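Local coordinates for protein halogenase PltM (Pseudomonas fluorescens, PDB 6BZN) that halogenates phenolic compounds with unusual breadth of substrate and halide, working as a flavin-dependent enzyme that binds FAD, at residues F219-V225 and A312-W318; E255-I261 and C274-F280. One frame throughout, in Å; residues are numbered along the deposited sequence.

Contact 1: residues F219-V225 and A312-W318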
loop_
_atom_site.group_PDB
_atom_site.type_symbol
_atom_site.label_atom_id
_atom_site.label_comp_id
_atom_site.label_asym_id
_atom_site.label_seq_id
_atom_site.Cartn_x
_atom_site.Cartn_y
_atom_site.Cartn_z
ATOM N N PHE A 219 8.066 10.771 -8.807
ATOM C CA PHE A 219 8.316 9.380 -9.174
ATOM C C PHE A 219 8.430 9.130 -10.668
ATOM O O PHE A 219 7.861 9.855 -11.502
ATOM C CB PHE A 219 7.272 8.441 -8.559
ATOM C CG PHE A 219 5.850 8.886 -8.756
ATOM C CD1 PHE A 219 5.278 9.823 -7.903
ATOM C CD2 PHE A 219 5.093 8.386 -9.795
ATOM C CE1 PHE A 219 3.966 10.247 -8.080
ATOM C CE2 PHE A 219 3.778 8.796 -9.972
ATOM C CZ PHE A 219 3.214 9.723 -9.111
ATOM N N THR A 220 9.192 8.092 -10.990
ATOM C CA THR A 220 9.440 7.716 -12.370
ATOM C C THR A 220 9.994 6.288 -12.418
ATOM O O THR A 220 10.195 5.646 -11.371
ATOM C CB THR A 220 10.414 8.715 -13.062
ATOM O OG1 THR A 220 10.393 8.502 -14.473
ATOM C CG2 THR A 220 11.850 8.557 -12.562
ATOM N N HIS A 221 10.256 5.818 -13.628
ATOM C CA HIS A 221 10.974 4.588 -13.846
ATOM C C HIS A 221 12.257 4.876 -14.623
ATOM O O HIS A 221 12.259 5.693 -15.544
ATOM C CB HIS A 221 10.133 3.590 -14.641
ATOM C CG HIS A 221 9.030 2.942 -13.863
ATOM N ND1 HIS A 221 8.130 2.078 -14.452
ATOM C CD2 HIS A 221 8.675 3.025 -12.563
ATOM C CE1 HIS A 221 7.285 1.636 -13.537
ATOM N NE2 HIS A 221 7.601 2.186 -12.379
ATOM N N MET A 222 13.329 4.173 -14.257
ATOM C CA MET A 222 14.652 4.402 -14.841
ATOM C C MET A 222 15.329 3.139 -15.313
ATOM O O MET A 222 15.088 2.037 -14.789
ATOM C CB MET A 222 15.576 5.087 -13.839
ATOM C CG MET A 222 15.076 6.428 -13.326
ATOM S SD MET A 222 16.416 7.254 -12.450
ATOM C CE MET A 222 15.538 8.663 -11.796
ATOM N N LEU A 223 16.215 3.321 -16.289
ATOM C CA LEU A 223 17.132 2.281 -16.742
ATOM C C LEU A 223 18.503 2.472 -16.136
ATOM O O LEU A 223 18.895 3.589 -15.799
ATOM C CB LEU A 223 17.333 2.362 -18.253
ATOM C CG LEU A 223 16.122 2.035 -19.098
ATOM C CD1 LEU A 223 16.242 2.680 -20.476
ATOM C CD2 LEU A 223 16.013 0.521 -19.185
ATOM N N ASN A 224 19.245 1.370 -16.070
ATOM C CA ASN A 224 20.637 1.362 -15.617
ATOM C C ASN A 224 20.850 1.945 -14.219
ATOM O O ASN A 224 21.857 2.619 -13.970
ATOM C CB ASN A 224 21.543 2.065 -16.657
ATOM C CG ASN A 224 21.731 1.236 -17.912
ATOM O OD1 ASN A 224 21.585 0.017 -17.883
ATOM N ND2 ASN A 224 22.054 1.886 -19.023
ATOM N N VAL A 225 19.910 1.674 -13.315
ATOM C CA VAL A 225 20.094 2.018 -11.926
ATOM C C VAL A 225 20.962 0.939 -11.282
ATOM O O VAL A 225 20.586 -0.239 -11.264
ATOM C CB VAL A 225 18.764 2.139 -11.166
ATOM C CG1 VAL A 225 19.021 2.508 -9.715
ATOM C CG2 VAL A 225 17.875 3.191 -11.821
ATOM N N ALA A 312 22.518 6.082 -14.890
ATOM C CA ALA A 312 21.068 5.879 -15.029
ATOM C C ALA A 312 20.467 6.846 -16.047
ATOM O O ALA A 312 20.952 7.960 -16.207
ATOM C CB ALA A 312 20.364 6.045 -13.689
ATOM N N VAL A 313 19.415 6.419 -16.729
ATOM C CA VAL A 313 18.610 7.336 -17.548
ATOM C C VAL A 313 17.142 7.144 -17.254
ATOM O O VAL A 313 16.658 6.020 -17.053
ATOM C CB VAL A 313 18.838 7.181 -19.076
ATOM C CG1 VAL A 313 20.211 7.715 -19.461
ATOM C CG2 VAL A 313 18.699 5.745 -19.519
ATOM N N ASN A 314 16.436 8.257 -17.275
ATOM C CA ASN A 314 15.014 8.275 -17.027
ATOM C C ASN A 314 14.297 7.672 -18.222
ATOM O O ASN A 314 14.639 7.995 -19.348
ATOM C CB ASN A 314 14.566 9.718 -16.794
ATOM C CG ASN A 314 13.356 9.812 -15.926
ATOM O OD1 ASN A 314 12.720 8.801 -15.625
ATOM N ND2 ASN A 314 13.002 11.023 -15.537
ATOM N N ALA A 315 13.355 6.761 -17.976
ATOM C CA ALA A 315 12.591 6.089 -19.038
ATOM C C ALA A 315 11.179 6.616 -19.206
ATOM O O ALA A 315 10.441 6.122 -20.055
ATOM C CB ALA A 315 12.533 4.594 -18.768
ATOM N N ARG A 316 10.788 7.559 -18.355
ATOM C CA ARG A 316 9.490 8.231 -18.416
ATOM C C ARG A 316 9.693 9.686 -17.999
ATOM O O ARG A 316 10.755 10.041 -17.470
ATOM C CB ARG A 316 8.514 7.694 -17.358
ATOM C CG ARG A 316 8.437 6.213 -17.105
ATOM C CD ARG A 316 7.356 5.947 -16.060
ATOM N NE ARG A 316 6.111 6.566 -16.488
ATOM C CZ ARG A 316 5.315 6.100 -17.452
ATOM N NH1 ARG A 316 5.580 4.943 -18.078
ATOM N NH2 ARG A 316 4.238 6.794 -17.785
ATOM N N GLU A 317 8.653 10.499 -18.154
ATOM C CA GLU A 317 8.627 11.816 -17.519
ATOM C C GLU A 317 8.400 11.638 -16.024
ATOM O O GLU A 317 7.619 10.774 -15.607
ATOM C CB GLU A 317 7.515 12.705 -18.098
ATOM C CG GLU A 317 7.650 12.981 -19.590
ATOM C CD GLU A 317 9.040 13.465 -20.001
ATOM O OE1 GLU A 317 9.470 14.530 -19.500
ATOM O OE2 GLU A 317 9.701 12.772 -20.828
ATOM N N TRP A 318 9.108 12.428 -15.220
ATOM C CA TRP A 318 8.801 12.540 -13.797
ATOM C C TRP A 318 7.353 12.990 -13.608
ATOM O O TRP A 318 6.841 13.796 -14.385
ATOM C CB TRP A 318 9.707 13.575 -13.111
ATOM C CG TRP A 318 11.118 13.184 -12.858
ATOM C CD1 TRP A 318 12.217 13.570 -13.579
ATOM C CD2 TRP A 318 11.607 12.365 -11.794
ATOM N NE1 TRP A 318 13.350 13.036 -13.031
ATOM C CE2 TRP A 318 13.006 12.294 -11.932
ATOM C CE3 TRP A 318 10.999 11.680 -10.737
ATOM C CZ2 TRP A 318 13.809 11.557 -11.056
ATOM C CZ3 TRP A 318 11.796 10.960 -9.863
ATOM C CH2 TRP A 318 13.189 10.906 -10.029
HETATM O O HOH W 1 6.596 8.934 -14.004
HETATM O O HOH W 2 7.257 2.597 -17.010
#
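Leu223 N gives the shortest backbone bond, 2.8 Å to Val313 O, and Val313 N answers with a bond to Leu223 O, so this antiparallel hydrogen-bonded pair is closed on both sides. Two residues along each strand, Ala315 N reaches His221 O at 2.9 Å. Beyond it the backbones part around Arg316, and water 1 spans the opening, donating to Glu317 O at 2.6 Å and to Phe219 O. Water 2 joins His221 ND1 to Arg316 NH1, while the NE2 of that imidazole is held by Glu64. The indole of Trp318 fills the other side: Thr220 CG2 sits over its six-membered ring, 3.5 Å from the centroid and only 8° off the normal. Met222, extended beyond CG (chi2 -168°), brings its terminal CE to 3.5 Å from Trp318 CZ2. With an alanine in place of Trp318, the methyls of Thr220 and Met222 would probably lose their shared aromatic surface and Glu292 its partner at NE1. Leu223 CB meets Val313 CG2 at 3.9 Å on the opposite face of the sheet from Met222. This is the antiparallel pairing of strand 215-223 with 313-321, the outermost strand of the mixed sheet, which is interrupted by a bulge or short loop.

Contact 2: residues E255-I261 and C274-F280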
loop_
_atom_site.group_PDB
_atom_site.type_symbol
_atom_site.label_atom_id
_atom_site.label_comp_id
_atom_site.label_asym_id
_atom_site.label_seq_id
_atom_site.Cartn_x
_atom_site.Cartn_y
_atom_site.Cartn_z
ATOM N N GLU A 255 14.429 15.107 6.058
ATOM C CA GLU A 255 13.312 15.802 5.397
ATOM C C GLU A 255 12.496 14.925 4.457
ATOM O O GLU A 255 11.540 15.397 3.836
ATOM C CB GLU A 255 13.804 17.067 4.654
ATOM C CG GLU A 255 14.616 16.852 3.383
ATOM C CD GLU A 255 16.109 16.641 3.606
ATOM O OE1 GLU A 255 16.537 16.398 4.750
ATOM O OE2 GLU A 255 16.873 16.716 2.621
ATOM N N GLY A 256 12.856 13.653 4.345
ATOM C CA GLY A 256 12.224 12.810 3.352
ATOM C C GLY A 256 12.861 11.469 3.129
ATOM O O GLY A 256 13.679 10.999 3.918
ATOM N N TRP A 257 12.472 10.847 2.028
ATOM C CA TRP A 257 13.022 9.557 1.664
ATOM C C TRP A 257 12.905 9.284 0.175
ATOM O O TRP A 257 12.133 9.946 -0.535
ATOM C CB TRP A 257 12.355 8.451 2.478
ATOM C CG TRP A 257 10.944 8.101 2.113
ATOM C CD1 TRP A 257 9.800 8.800 2.422
ATOM C CD2 TRP A 257 10.516 6.920 1.420
ATOM N NE1 TRP A 257 8.700 8.124 1.947
ATOM C CE2 TRP A 257 9.111 6.965 1.336
ATOM C CE3 TRP A 257 11.192 5.829 0.849
ATOM C CZ2 TRP A 257 8.368 5.961 0.691
ATOM C CZ3 TRP A 257 10.464 4.836 0.242
ATOM C CH2 TRP A 257 9.061 4.907 0.156
ATOM N N LEU A 258 13.699 8.321 -0.280
ATOM C CA LEU A 258 13.718 7.895 -1.671
ATOM C C LEU A 258 13.675 6.366 -1.740
ATOM O O LEU A 258 14.376 5.666 -0.979
ATOM C CB LEU A 258 14.952 8.471 -2.391
ATOM C CG LEU A 258 15.262 8.020 -3.830
ATOM C CD1 LEU A 258 16.014 9.090 -4.619
ATOM C CD2 LEU A 258 16.071 6.719 -3.855
ATOM N N TRP A 259 12.872 5.847 -2.661
ATOM C CA TRP A 259 12.788 4.406 -2.884
ATOM C C TRP A 259 13.572 3.971 -4.108
ATOM O O TRP A 259 13.623 4.697 -5.098
ATOM C CB TRP A 259 11.331 3.943 -2.977
ATOM C CG TRP A 259 10.535 4.123 -4.292
ATOM C CD1 TRP A 259 10.770 3.526 -5.503
ATOM C CD2 TRP A 259 9.322 4.867 -4.452
ATOM N NE1 TRP A 259 9.782 3.866 -6.409
ATOM C CE2 TRP A 259 8.886 4.693 -5.792
ATOM C CE3 TRP A 259 8.554 5.672 -3.593
ATOM C CZ2 TRP A 259 7.720 5.293 -6.293
ATOM C CZ3 TRP A 259 7.395 6.284 -4.103
ATOM C CH2 TRP A 259 6.998 6.093 -5.434
ATOM N N VAL A 260 14.158 2.773 -4.009
ATOM C CA VAL A 260 14.758 2.060 -5.118
ATOM C C VAL A 260 14.072 0.689 -5.150
ATOM O O VAL A 260 14.254 -0.144 -4.245
ATOM C CB VAL A 260 16.287 1.932 -4.955
ATOM C CG1 VAL A 260 16.908 1.250 -6.163
ATOM C CG2 VAL A 260 16.917 3.306 -4.748
ATOM N N ILE A 261 13.260 0.478 -6.186
ATOM C CA ILE A 261 12.396 -0.681 -6.314
ATOM C C ILE A 261 12.674 -1.291 -7.685
ATOM O O ILE A 261 12.026 -0.925 -8.672
ATOM C CB ILE A 261 10.918 -0.274 -6.133
ATOM C CG1 ILE A 261 10.683 0.123 -4.682
ATOM C CG2 ILE A 261 9.958 -1.392 -6.495
ATOM C CD1 ILE A 261 9.296 0.621 -4.393
ATOM N N CYS A 274 13.787 0.167 -13.111
ATOM C CA CYS A 274 13.756 0.331 -11.690
ATOM C C CYS A 274 12.878 1.530 -11.343
ATOM O O CYS A 274 13.010 2.624 -11.914
ATOM C CB CYS A 274 15.183 0.516 -11.186
ATOM S SG CYS A 274 15.361 0.714 -9.400
ATOM N N SER A 275 11.971 1.329 -10.396
ATOM C CA SER A 275 11.109 2.412 -9.951
ATOM C C SER A 275 11.835 3.268 -8.932
ATOM O O SER A 275 12.492 2.738 -8.025
ATOM C CB SER A 275 9.813 1.850 -9.378
ATOM O OG SER A 275 8.971 2.895 -8.945
ATOM N N ILE A 276 11.714 4.584 -9.091
ATOM C CA ILE A 276 12.372 5.558 -8.233
ATOM C C ILE A 276 11.329 6.602 -7.830
ATOM O O ILE A 276 10.659 7.181 -8.692
ATOM C CB ILE A 276 13.548 6.270 -8.959
ATOM C CG1 ILE A 276 14.589 5.257 -9.484
ATOM C CG2 ILE A 276 14.191 7.310 -8.048
ATOM C CD1 ILE A 276 15.332 4.425 -8.447
ATOM N N GLY A 277 11.187 6.838 -6.528
ATOM C CA GLY A 277 10.293 7.880 -6.026
ATOM C C GLY A 277 10.944 8.584 -4.872
ATOM O O GLY A 277 11.524 7.923 -4.016
ATOM N N PHE A 278 10.900 9.908 -4.841
ATOM C CA PHE A 278 11.383 10.632 -3.656
ATOM C C PHE A 278 10.319 11.553 -3.099
ATOM O O PHE A 278 9.550 12.177 -3.854
ATOM C CB PHE A 278 12.749 11.324 -3.858
ATOM C CG PHE A 278 12.789 12.398 -4.907
ATOM C CD1 PHE A 278 12.960 12.075 -6.257
ATOM C CD2 PHE A 278 12.766 13.733 -4.543
ATOM C CE1 PHE A 278 13.035 13.071 -7.220
ATOM C CE2 PHE A 278 12.848 14.733 -5.506
ATOM C CZ PHE A 278 12.990 14.402 -6.842
ATOM N N GLN A 279 10.249 11.569 -1.764
ATOM C CA GLN A 279 9.179 12.216 -1.030
ATOM C C GLN A 279 9.762 13.185 -0.041
ATOM O O GLN A 279 10.767 12.868 0.604
ATOM C CB GLN A 279 8.361 11.194 -0.226
ATOM C CG GLN A 279 7.464 10.266 -1.043
ATOM C CD GLN A 279 8.204 9.406 -2.051
ATOM O OE1 GLN A 279 7.965 9.496 -3.253
ATOM N NE2 GLN A 279 9.117 8.565 -1.566
ATOM N N PHE A 280 9.129 14.347 0.099
ATOM C CA PHE A 280 9.497 15.307 1.141
ATOM C C PHE A 280 8.361 15.550 2.129
ATOM O O PHE A 280 7.207 15.658 1.756
ATOM C CB PHE A 280 9.921 16.650 0.531
ATOM C CG PHE A 280 11.152 16.567 -0.313
ATOM C CD1 PHE A 280 12.381 16.239 0.267
ATOM C CD2 PHE A 280 11.104 16.839 -1.672
ATOM C CE1 PHE A 280 13.536 16.167 -0.507
ATOM C CE2 PHE A 280 12.245 16.770 -2.448
ATOM C CZ PHE A 280 13.464 16.427 -1.868
#
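A beta hairpin built from strands 256-262 and 273-281 holds this contact, and it illustrates how a large ring can lie across its partner strand. The two segments run antiparallel, 172° between their directions, with paired backbone bonds linking Trp257 to Gln279 and Ile261 to Ser275. Between them, the indole of Trp259 folds over Gly277. With CG placed between its own backbone N and carbonyl carbon (chi1 80°), the ring swings across the neighbouring strand, and Gly277 CA lies 3.4 Å from the centroid of its six-membered ring, over the face. A CB on Gly277 would collide with Trp259 CH2, so the absence of a side chain is what admits the ring. Its NE1 points in the ring plane to Ser275 OG at 2.8 Å; that hydroxyl is also hydrogen-bonded to Glu64, so it bridges the indole and the carboxylate. Further along the same face, the amide end of Gln279 is wedged between the rings of Trp257 and Trp259. The other face is apolar: Leu258 CB packs on Phe278 CB at 3.9 Å, and Val260 CG1 on Cys274 SG at 3.6 Å. Helix 291-301 covers part of this second face, where Leu298 touches Leu258, Phe278 and Phe280, while strands 248-253 and 215-223 flank the hairpin within the mixed sheet.

Overall arrangement
Contacts 1 and 2 belong to one mixed sheet, their centres 12 Å apart, and contact 2 is nested within the chain loop that contact 1 closes. Strands 215-223 and 273-281 are neighbours, joined by probable hydrogen bonds from Met222 N to Cys274 O (2.8 Å) and from Thr220 N to Ile276 O (2.9 Å). On one face Trp318 CH2 packs against Phe278 CE1 at 3.5 Å; on the other, Glu64 bonds both His221 and Ser275. This latter face borders the FAD site, with no FAD bound in this model: the side chains of Phe219 and Trp259 each come within about 4 Å, nearest atoms, of that of the FAD-binding residue Val62.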